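PDB 4APM: apical membrane antigen 1 from Babesia divergens, which probably takes part in host-cell invasion as a membrane-bound parasite surface antigen of the moving junction, this chain holding domains I, II and III. Local coordinates for residues V53-N63 with T185-S196; A249-A260 with M345-E353. All coordinates share one frame; numbering follows the deposited sequence.

In the fold
Contact 1 is a two-stranded antiparallel ribbon, 56-60 with 191-195, formed by strands far apart in the chain; its Gly61 end reaches the surface, while its Lys195 end runs into the interior. Contact 2 lies nearer the middle of the molecule and is buried: helix 249-257 rests on strand 342-346 and the loop after it. Backbone hydrogen bonds hold the first, whereas the second relies on methionine, alanine and proline packing with a few bridging waters. Their centres are about 16 Å apart, yet they touch. Lys195 of contact 1 reaches the 347-349 loop of contact 2, and Met54 bonds to Val348 through the backbone.

Contact 1: V53-N63 with T185-S196; sequences VMGKVINLGNN and TSSLLCMEPMKS
Asn59 lays its amide across the Met194 side chain, with ND2 3.2 Å from Met194 CG and a weak N-H...S bond to Met194 SD. Met194 CG sits between its backbone N and carbonyl carbon (chi1 75°), and a nearly extended chi2 (157°) brings SD to that amide. The same ND2 donates to a water, which in turn donates to Glu192 OE2. Val57 continues this face: its CG2 lies 3.7 Å from Met194 CG.

On the other face, Ile58 spreads its branches over two neighbours. CG2 meets Met191 CB at 3.8 Å, and CD1 reaches Pro193 CB. Leu60 CD2 packs beside Met191 CB as well.

Between the faces runs regular antiparallel pairing. Val57 and Met194 exchange backbone bonds in both directions, the one from Val57 N to Met194 O nearly straight at 171°; Asn59 and Glu192 do likewise. Ser196 N donates to Gly55 O at 2.8 Å, and Gly61 N makes a weak bond to Cys190 O. Gly61 CA comes 3.1 Å from Ser187 O in a CA-H...O contact.

Lys195, kinked at chi2, sends NZ to Met54 O at 2.9 Å, in the carbonyl plane, and also to the carbonyls of Gly349 and Ala347, so three oxygens grip the ammonium. Lys56 NZ bonds to Gln167 OE1, and Lys56 makes a cation-pi contact with Tyr204. The result is a separate two-stranded ribbon whose Lys195 end joins Ser253 and Phe257 of helix 249-257 and the loop after strand 342-346, while Val57 touches Leu202 of strand 202-205.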
# COMPACT_ATOMS: atom_id res chain seq x y z
N VAL A 53 0.16 -4.38 5.40
CA VAL A 53 0.68 -3.07 5.03
C VAL A 53 2.21 -3.05 5.24
O VAL A 53 2.70 -3.10 6.37
CB VAL A 53 0.01 -1.98 5.90
CG1 VAL A 53 0.47 -0.60 5.48
CG2 VAL A 53 -1.53 -2.08 5.82
N MET A 54 2.98 -3.04 4.16
CA MET A 54 4.44 -3.11 4.28
C MET A 54 5.00 -1.79 4.84
O MET A 54 4.51 -0.70 4.50
CB MET A 54 5.10 -3.42 2.95
CG MET A 54 4.77 -4.78 2.38
SD MET A 54 5.61 -5.06 0.81
CE MET A 54 7.28 -5.52 1.33
N GLY A 55 5.99 -1.89 5.71
CA GLY A 55 6.65 -0.69 6.20
C GLY A 55 5.86 0.11 7.22
O GLY A 55 6.32 1.17 7.66
N LYS A 56 4.69 -0.37 7.63
CA LYS A 56 3.95 0.35 8.67
C LYS A 56 4.56 0.07 10.01
O LYS A 56 4.58 -1.09 10.45
CB LYS A 56 2.46 -0.01 8.68
CG LYS A 56 1.69 0.57 9.87
CD LYS A 56 0.19 0.48 9.63
CE LYS A 56 -0.61 0.72 10.90
NZ LYS A 56 -2.06 0.86 10.55
N VAL A 57 5.08 1.11 10.65
CA VAL A 57 5.49 1.05 12.03
C VAL A 57 4.69 2.06 12.83
O VAL A 57 4.11 3.01 12.28
CB VAL A 57 7.01 1.33 12.22
CG1 VAL A 57 7.87 0.36 11.44
CG2 VAL A 57 7.37 2.78 11.91
N ILE A 58 4.66 1.88 14.14
CA ILE A 58 4.07 2.87 15.01
C ILE A 58 5.18 3.54 15.79
O ILE A 58 5.93 2.87 16.50
CB ILE A 58 3.04 2.23 15.98
CG1 ILE A 58 2.07 1.30 15.21
CG2 ILE A 58 2.31 3.32 16.75
CD1 ILE A 58 1.19 1.99 14.16
N ASN A 59 5.33 4.86 15.61
CA ASN A 59 6.28 5.67 16.39
C ASN A 59 5.74 5.95 17.81
O ASN A 59 4.61 6.43 17.99
CB ASN A 59 6.55 7.01 15.69
CG ASN A 59 7.32 6.86 14.40
OD1 ASN A 59 8.07 5.88 14.21
ND2 ASN A 59 7.15 7.82 13.49
N LEU A 60 6.56 5.68 18.82
CA LEU A 60 6.09 5.80 20.20
C LEU A 60 6.68 7.02 20.93
O LEU A 60 7.81 7.42 20.67
CB LEU A 60 6.38 4.51 20.98
CG LEU A 60 5.71 3.26 20.38
CD1 LEU A 60 5.98 2.04 21.27
CD2 LEU A 60 4.20 3.48 20.21
N GLY A 61 5.87 7.63 21.80
CA GLY A 61 6.30 8.76 22.61
C GLY A 61 7.58 8.52 23.40
O GLY A 61 8.43 9.41 23.50
N ASN A 62 7.75 7.32 23.93
CA ASN A 62 8.96 6.98 24.67
C ASN A 62 10.13 6.60 23.76
O ASN A 62 11.18 6.19 24.25
CB ASN A 62 8.69 5.88 25.71
CG ASN A 62 8.38 4.52 25.08
OD1 ASN A 62 8.44 4.36 23.86
ND2 ASN A 62 8.10 3.52 25.92
N ASN A 63 9.95 6.73 22.45
CA ASN A 63 10.97 6.35 21.47
C ASN A 63 11.41 4.88 21.46
O ASN A 63 12.39 4.52 20.82
CB ASN A 63 12.19 7.27 21.55
CG ASN A 63 12.00 8.56 20.77
OD1 ASN A 63 11.33 9.49 21.24
ND2 ASN A 63 12.53 8.60 19.54
N THR A 185 10.65 12.97 25.92
CA THR A 185 9.89 11.79 25.52
C THR A 185 8.64 11.62 26.39
O THR A 185 8.71 11.68 27.62
CB THR A 185 10.76 10.50 25.55
OG1 THR A 185 10.71 9.90 26.85
CG2 THR A 185 12.22 10.80 25.16
N SER A 186 7.48 11.46 25.74
CA SER A 186 6.22 11.25 26.46
C SER A 186 6.08 9.79 26.85
O SER A 186 7.07 9.06 26.92
CB SER A 186 5.00 11.67 25.61
OG SER A 186 5.28 12.78 24.78
N SER A 187 4.85 9.38 27.09
CA SER A 187 4.55 7.97 27.25
C SER A 187 4.47 7.26 25.90
O SER A 187 4.27 7.89 24.85
CB SER A 187 3.24 7.79 28.02
OG SER A 187 2.21 8.52 27.40
N LEU A 188 4.64 5.95 25.94
CA LEU A 188 4.27 5.06 24.85
C LEU A 188 2.89 5.38 24.24
O LEU A 188 2.69 5.22 23.04
CB LEU A 188 4.40 3.59 25.31
CG LEU A 188 3.33 2.49 25.23
CD1 LEU A 188 3.73 1.35 26.15
CD2 LEU A 188 1.95 2.97 25.61
N LEU A 189 1.97 5.94 25.05
CA LEU A 189 0.58 6.16 24.61
C LEU A 189 0.44 7.33 23.65
O LEU A 189 -0.65 7.60 23.13
CB LEU A 189 -0.36 6.36 25.80
CG LEU A 189 -0.64 5.14 26.69
CD1 LEU A 189 -1.33 5.53 28.01
CD2 LEU A 189 -1.45 4.08 25.95
N CYS A 190 1.54 8.04 23.44
CA CYS A 190 1.57 9.10 22.44
C CYS A 190 2.18 8.51 21.18
O CYS A 190 3.33 8.11 21.17
CB CYS A 190 2.43 10.26 22.93
SG CYS A 190 2.67 11.55 21.70
N MET A 191 1.38 8.40 20.13
CA MET A 191 1.79 7.57 19.00
C MET A 191 1.20 8.00 17.66
O MET A 191 0.12 8.60 17.61
CB MET A 191 1.50 6.08 19.28
CG MET A 191 0.03 5.71 19.28
SD MET A 191 -0.28 3.99 19.73
CE MET A 191 -0.01 4.03 21.50
N GLU A 192 1.92 7.69 16.60
CA GLU A 192 1.37 7.74 15.25
C GLU A 192 2.03 6.71 14.35
O GLU A 192 3.20 6.39 14.56
CB GLU A 192 1.55 9.12 14.65
CG GLU A 192 2.97 9.66 14.69
CD GLU A 192 3.02 11.07 14.15
OE1 GLU A 192 2.08 11.85 14.43
OE2 GLU A 192 3.95 11.39 13.41
N PRO A 193 1.30 6.23 13.33
CA PRO A 193 1.87 5.34 12.30
C PRO A 193 2.84 6.08 11.39
O PRO A 193 2.64 7.25 11.10
CB PRO A 193 0.65 4.91 11.47
CG PRO A 193 -0.56 5.38 12.26
CD PRO A 193 -0.11 6.55 13.06
N MET A 194 3.86 5.38 10.90
CA MET A 194 4.56 5.86 9.74
C MET A 194 5.00 4.76 8.78
O MET A 194 5.08 3.60 9.15
CB MET A 194 5.69 6.84 10.09
CG MET A 194 6.95 6.27 10.69
SD MET A 194 8.35 7.41 10.41
CE MET A 194 9.09 6.66 8.96
N LYS A 195 5.12 5.14 7.52
CA LYS A 195 5.60 4.28 6.46
C LYS A 195 7.13 4.39 6.41
O LYS A 195 7.68 5.48 6.24
CB LYS A 195 5.04 4.77 5.12
CG LYS A 195 5.17 3.76 3.97
CD LYS A 195 4.12 2.66 4.02
CE LYS A 195 3.81 2.14 2.62
NZ LYS A 195 3.03 0.85 2.61
N SER A 196 7.82 3.28 6.64
CA SER A 196 9.24 3.38 6.86
C SER A 196 9.98 2.58 5.84
O SER A 196 9.78 1.38 5.72
CB SER A 196 9.62 2.90 8.25
OG SER A 196 10.92 2.37 8.20
O HOH W 1 6.51 10.53 13.91

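Contact 2: A249-A260 with M345-E353; sequences AEECSALMFENA and MTAVGSPLE
Phe257 turns a ring edge to Ala347, whose O lies near the ring plane, 3.7 Å from CD1; elsewhere the ring packs edge-to-face with Tyr30 and touches Pro193. Pro351 offers its CB to Ser253, 3.5 Å from the hydroxyl OG, and its O sits 3.3 Å from Glu250 CG. Leu352 CD2 meets the same Glu250 CG.

Met256 folds back at chi2 and chi3, bringing SD to 3.3 Å from Ala347 N and CE over the Thr346 carbonyl. Met345 sends CE between Ala249 and Ser253, 3.8 Å from Ala249 CB. The tightest carbon pair is Ala260 CB with Ala347 CB, at 3.5 Å.

One water accepts from Ala249 N and donates to Glu353 OE2; another accepts from Glu353 N and donates to Glu250 OE1. A third lies 2.7 Å from both Ser253 OG and Thr346 O, and close to Ser350 O. Ser350 OG takes the Leu352 N-H at 3.2 Å, an ST turn spanning Pro351, and also bonds to Asp355 OD2.

Helix 249-257 lies across one face of a four-stranded antiparallel sheet, here meeting edge strand 342-346 and its following loop; a disulfide joins Cys252 to Cys326 of strand 325-329. Such a disulfide-tied helix on a sheet is consistent with the PAN-type fold of the family.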
# COMPACT_ATOMS: atom_id res chain seq x y z
N ALA A 249 11.35 7.49 -3.85
CA ALA A 249 10.09 6.75 -3.75
C ALA A 249 9.63 6.58 -2.31
O ALA A 249 8.45 6.81 -1.98
CB ALA A 249 10.20 5.39 -4.47
N GLU A 250 10.53 6.23 -1.41
CA GLU A 250 10.14 6.06 0.02
C GLU A 250 9.49 7.29 0.66
O GLU A 250 8.54 7.16 1.45
CB GLU A 250 11.32 5.64 0.86
CG GLU A 250 12.02 4.43 0.32
CD GLU A 250 13.19 4.80 -0.57
OE1 GLU A 250 12.95 5.10 -1.78
OE2 GLU A 250 14.33 4.81 -0.05
N GLU A 251 10.07 8.46 0.41
CA GLU A 251 9.52 9.70 0.90
C GLU A 251 8.13 9.92 0.28
O GLU A 251 7.17 10.17 0.99
CB GLU A 251 10.43 10.88 0.58
CG GLU A 251 10.10 12.14 1.39
CD GLU A 251 11.26 13.13 1.42
OE1 GLU A 251 11.64 13.65 0.34
OE2 GLU A 251 11.85 13.31 2.51
N CYS A 252 8.03 9.76 -1.03
CA CYS A 252 6.73 9.81 -1.69
C CYS A 252 5.71 8.84 -1.03
O CYS A 252 4.56 9.21 -0.70
CB CYS A 252 6.90 9.46 -3.15
SG CYS A 252 5.35 9.48 -4.05
N SER A 253 6.17 7.62 -0.78
CA SER A 253 5.35 6.63 -0.15
C SER A 253 4.90 7.11 1.24
O SER A 253 3.71 7.01 1.57
CB SER A 253 6.07 5.28 -0.08
OG SER A 253 5.22 4.31 0.46
N ALA A 254 5.81 7.70 2.02
CA ALA A 254 5.46 8.11 3.40
C ALA A 254 4.46 9.28 3.41
O ALA A 254 3.64 9.38 4.32
CB ALA A 254 6.72 8.48 4.18
N LEU A 255 4.57 10.15 2.41
CA LEU A 255 3.70 11.32 2.25
C LEU A 255 2.27 10.89 1.96
O LEU A 255 1.31 11.48 2.47
CB LEU A 255 4.19 12.14 1.05
CG LEU A 255 4.12 13.67 1.02
CD1 LEU A 255 4.08 14.16 -0.43
CD2 LEU A 255 2.99 14.25 1.84
N MET A 256 2.13 9.96 1.02
CA MET A 256 0.84 9.43 0.65
C MET A 256 0.21 8.64 1.83
O MET A 256 -1.00 8.75 2.13
CB MET A 256 1.01 8.53 -0.57
CG MET A 256 -0.21 7.69 -0.86
SD MET A 256 0.07 5.94 -1.04
CE MET A 256 1.64 5.69 -1.90
N PHE A 257 1.03 7.80 2.47
CA PHE A 257 0.55 6.98 3.59
C PHE A 257 -0.15 7.82 4.70
O PHE A 257 -1.18 7.42 5.23
CB PHE A 257 1.72 6.16 4.15
CG PHE A 257 1.34 5.27 5.32
CD1 PHE A 257 0.65 4.09 5.12
CD2 PHE A 257 1.76 5.59 6.60
CE1 PHE A 257 0.36 3.24 6.19
CE2 PHE A 257 1.47 4.74 7.67
CZ PHE A 257 0.77 3.57 7.46
N GLU A 258 0.41 8.98 5.01
CA GLU A 258 -0.15 9.85 6.04
C GLU A 258 -1.59 10.27 5.72
O GLU A 258 -2.30 10.72 6.61
CB GLU A 258 0.67 11.14 6.16
CG GLU A 258 2.07 10.93 6.66
CD GLU A 258 2.75 12.25 6.96
OE1 GLU A 258 2.37 13.28 6.34
OE2 GLU A 258 3.63 12.27 7.85
N ASN A 259 -1.95 10.19 4.43
CA ASN A 259 -3.23 10.69 3.92
C ASN A 259 -4.11 9.56 3.46
O ASN A 259 -5.18 9.79 2.86
CB ASN A 259 -2.97 11.65 2.76
CG ASN A 259 -2.27 12.93 3.22
OD1 ASN A 259 -1.06 13.13 3.02
ND2 ASN A 259 -3.01 13.75 3.95
N ALA A 260 -3.64 8.33 3.69
CA ALA A 260 -4.32 7.14 3.21
C ALA A 260 -5.53 6.92 4.10
O ALA A 260 -5.72 7.61 5.10
CB ALA A 260 -3.37 5.92 3.25
N MET A 345 2.62 3.67 -6.95
CA MET A 345 2.74 3.13 -5.60
C MET A 345 1.41 3.17 -4.83
O MET A 345 0.54 3.99 -5.15
CB MET A 345 3.81 3.92 -4.87
CG MET A 345 5.13 3.89 -5.65
SD MET A 345 6.33 4.91 -4.84
CE MET A 345 6.87 3.80 -3.53
N THR A 346 1.25 2.30 -3.83
CA THR A 346 0.04 2.33 -3.02
C THR A 346 0.37 2.34 -1.53
O THR A 346 1.52 2.00 -1.13
CB THR A 346 -0.93 1.16 -3.32
OG1 THR A 346 -0.51 0.01 -2.61
CG2 THR A 346 -1.01 0.82 -4.82
N ALA A 347 -0.60 2.77 -0.72
CA ALA A 347 -0.42 2.87 0.73
C ALA A 347 -0.20 1.50 1.41
O ALA A 347 0.27 1.46 2.56
CB ALA A 347 -1.62 3.59 1.37
N VAL A 348 -0.57 0.39 0.77
CA VAL A 348 -0.34 -0.91 1.47
C VAL A 348 0.97 -1.57 1.07
O VAL A 348 1.51 -2.40 1.83
CB VAL A 348 -1.49 -1.93 1.28
CG1 VAL A 348 -2.80 -1.38 1.81
CG2 VAL A 348 -1.62 -2.34 -0.16
N GLY A 349 1.49 -1.16 -0.09
CA GLY A 349 2.58 -1.85 -0.75
C GLY A 349 3.94 -1.33 -0.31
O GLY A 349 4.05 -0.31 0.37
N SER A 350 4.97 -2.02 -0.74
CA SER A 350 6.32 -1.60 -0.47
C SER A 350 6.57 -0.11 -0.80
O SER A 350 6.15 0.38 -1.85
CB SER A 350 7.32 -2.47 -1.23
OG SER A 350 8.61 -2.13 -0.74
N PRO A 351 7.28 0.59 0.07
CA PRO A 351 7.79 1.94 -0.23
C PRO A 351 9.07 2.00 -1.12
O PRO A 351 9.55 3.10 -1.43
CB PRO A 351 8.15 2.48 1.17
CG PRO A 351 8.55 1.25 1.95
CD PRO A 351 7.60 0.16 1.46
N LEU A 352 9.63 0.84 -1.48
CA LEU A 352 10.99 0.77 -2.12
C LEU A 352 10.88 0.56 -3.60
O LEU A 352 10.25 -0.41 -4.04
CB LEU A 352 11.78 -0.42 -1.57
CG LEU A 352 12.05 -0.48 -0.09
CD1 LEU A 352 13.03 -1.62 0.23
CD2 LEU A 352 12.57 0.88 0.37
N GLU A 353 11.59 1.38 -4.37
CA GLU A 353 11.75 1.11 -5.81
C GLU A 353 12.25 -0.30 -6.03
O GLU A 353 11.88 -0.93 -7.02
CB GLU A 353 12.75 2.06 -6.48
CG GLU A 353 12.20 3.41 -6.89
CD GLU A 353 13.27 4.28 -7.51
OE1 GLU A 353 14.14 3.74 -8.23
OE2 GLU A 353 13.31 5.49 -7.20
O HOH W 2 13.64 6.19 -4.86
O HOH W 3 13.52 3.20 -3.18
O HOH W 4 4.13 2.53 -1.30